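Conserved protein (Methanothermobacter thermautotrophicus, PDB 2WNY) is of unknown function but belongs to an RNA-binding family and is linked to the archaeal exosome superoperon, so it probably acts in RNA metabolism. Local coordinates at residues A[19-23]-A[24-28]. The protein carries 1 engineered substitution. Residues are numbered along the deposited sequence; the frame is centred on the assembly and turned at random.
Sequences GTEDE and EKVIE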
loop_
_atom_site.group_PDB
_atom_site.type_symbol
_atom_site.label_atom_id
_atom_site.label_comp_id
_atom_site.label_asym_id
_atom_site.label_seq_id
_atom_site.Cartn_x
_atom_site.Cartn_y
_atom_site.Cartn_z
ATOM N N GLY A 19 -3.609 -4.375 -20.782
ATOM C CA GLY A 19 -4.606 -4.796 -21.773
ATOM C C GLY A 19 -5.013 -6.252 -21.624
ATOM O O GLY A 19 -6.175 -6.567 -21.787
ATOM N N THR A 20 -4.076 -7.149 -21.312
ATOM C CA THR A 20 -4.432 -8.561 -21.171
ATOM C C THR A 20 -5.032 -8.898 -19.810
ATOM O O THR A 20 -5.470 -10.019 -19.602
ATOM C CB THR A 20 -3.229 -9.486 -21.346
ATOM O OG1 THR A 20 -2.250 -9.185 -20.331
ATOM C CG2 THR A 20 -2.654 -9.316 -22.759
ATOM N N GLU A 21 -5.025 -7.947 -18.883
ATOM C CA GLU A 21 -5.536 -8.234 -17.537
ATOM C C GLU A 21 -7.036 -8.142 -17.377
ATOM O O GLU A 21 -7.712 -7.367 -18.070
ATOM C CB GLU A 21 -4.846 -7.369 -16.507
ATOM C CG GLU A 21 -3.360 -7.722 -16.345
ATOM C CD GLU A 21 -2.754 -6.910 -15.248
ATOM O OE1 GLU A 21 -2.621 -5.671 -15.431
ATOM O OE2 GLU A 21 -2.448 -7.499 -14.187
ATOM N N ASP A 22 -7.549 -8.953 -16.449
ATOM C CA ASP A 22 -8.954 -8.942 -16.099
ATOM C C ASP A 22 -9.080 -7.925 -14.978
ATOM O O ASP A 22 -8.565 -8.156 -13.910
ATOM C CB ASP A 22 -9.353 -10.333 -15.591
ATOM C CG ASP A 22 -10.858 -10.475 -15.342
ATOM O OD1 ASP A 22 -11.452 -9.628 -14.660
ATOM O OD2 ASP A 22 -11.431 -11.457 -15.834
ATOM N N GLU A 23 -9.738 -6.784 -15.215
ATOM C CA GLU A 23 -9.852 -5.787 -14.131
ATOM C C GLU A 23 -10.447 -6.364 -12.820
ATOM O O GLU A 23 -10.038 -5.959 -11.730
ATOM C CB GLU A 23 -10.642 -4.536 -14.573
ATOM C CG GLU A 23 -10.604 -3.399 -13.525
ATOM C CD GLU A 23 -11.544 -2.253 -13.851
ATOM O OE1 GLU A 23 -11.203 -1.466 -14.737
ATOM O OE2 GLU A 23 -12.623 -2.144 -13.227
ATOM N N GLU A 24 -11.399 -7.293 -12.922
ATOM C CA GLU A 24 -11.989 -7.880 -11.709
ATOM C C GLU A 24 -10.969 -8.616 -10.846
ATOM O O GLU A 24 -11.008 -8.521 -9.632
ATOM C CB GLU A 24 -13.138 -8.826 -12.045
ATOM C CG GLU A 24 -14.455 -8.130 -12.223
ATOM C CD GLU A 24 -15.598 -9.106 -12.434
ATOM O OE1 GLU A 24 -16.331 -9.380 -11.451
ATOM O OE2 GLU A 24 -15.745 -9.598 -13.574
ATOM N N LYS A 25 -10.076 -9.375 -11.480
ATOM C CA LYS A 25 -8.974 -10.017 -10.745
ATOM C C LYS A 25 -7.939 -9.046 -10.193
ATOM O O LYS A 25 -7.370 -9.304 -9.136
ATOM C CB LYS A 25 -8.287 -11.047 -11.631
ATOM C CG LYS A 25 -9.217 -12.186 -11.975
ATOM C CD LYS A 25 -8.466 -13.393 -12.483
ATOM C CE LYS A 25 -8.407 -13.396 -13.976
ATOM N NZ LYS A 25 -7.708 -14.598 -14.487
ATOM N N VAL A 26 -7.644 -7.959 -10.926
ATOM C CA VAL A 26 -6.756 -6.935 -10.402
ATOM C C VAL A 26 -7.376 -6.327 -9.111
ATOM O O VAL A 26 -6.683 -6.120 -8.108
ATOM C CB VAL A 26 -6.427 -5.865 -11.460
ATOM C CG1 VAL A 26 -5.544 -4.741 -10.869
ATOM C CG2 VAL A 26 -5.667 -6.513 -12.660
ATOM N N ILE A 27 -8.675 -6.051 -9.157
ATOM C CA ILE A 27 -9.379 -5.484 -8.010
ATOM C C ILE A 27 -9.459 -6.534 -6.907
ATOM O O ILE A 27 -9.279 -6.201 -5.735
ATOM C CB ILE A 27 -10.774 -4.949 -8.402
ATOM C CG1 ILE A 27 -10.641 -3.594 -9.130
ATOM C CG2 ILE A 27 -11.640 -4.757 -7.180
ATOM C CD1 ILE A 27 -11.867 -3.218 -9.944
ATOM N N GLU A 28 -9.706 -7.798 -7.265
ATOM C CA GLU A 28 -9.629 -8.860 -6.236
ATOM C C GLU A 28 -8.270 -8.837 -5.508
ATOM O O GLU A 28 -8.215 -8.949 -4.282
ATOM C CB GLU A 28 -9.893 -10.238 -6.836
ATOM C CG GLU A 28 -9.942 -11.372 -5.821
ATOM C CD GLU A 28 -10.000 -12.742 -6.493
ATOM O OE1 GLU A 28 -10.355 -12.813 -7.686
ATOM O OE2 GLU A 28 -9.676 -13.745 -5.832
#
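From the loop just ahead of helix 23-30, Glu21 reaches Val26 in its first turn, its extended chain crossing the valine at about a right angle. Its OE2 lies 3.7 Å from Val26 CG2, a methyl beside a carboxylate whose charge is answered elsewhere: OE2 forms a salt bridge with Lys99, and OE1 accepts from the backbone N of Tyr18. Asp22 follows as the N-cap. Its CG sits anti to the backbone N (chi1 -173°), which swings OD1 over the first turn, 2.9 Å from Glu24 N and 3.5 Å from Lys25 N. Both capping bonds are weak, the first because it is bent to 125° at the hydrogen, the second because it is long. The backbone does firmer work, with Asp22 O accepting from Val26 N at 3.1 Å. The aliphatic chain of Lys25, bent at chi3, crosses the aspartate at about a right angle and brings Lys25 CE to 3.6 Å from Asp22 CB; its NZ stops 5.1 Å short of Asp22 OD2, so no salt bridge closes. An alanine in place of Asp22 would probably leave the amide N-H groups of Glu24 and Lys25 without their side-chain acceptor and the start of the helix more apt to fray. Glu23 continues the helical pattern, its O accepting from Ile27 N at 2.9 Å. Its side chain slants across Ile27, with OE2 3.5 Å from Ile27 CD1, and that same oxygen is salt-bridged to Arg41. Val26 and Ile27 turn to Leu55 of strand 51-59, seating this first turn against the antiparallel sheet. The helix start would probably stabilise the charge of Asp22, while Glu24 OE2, close to Asp22 OD1, is likely to work against this; Lys99 and Arg41 answer Glu21 and Glu23 respectively.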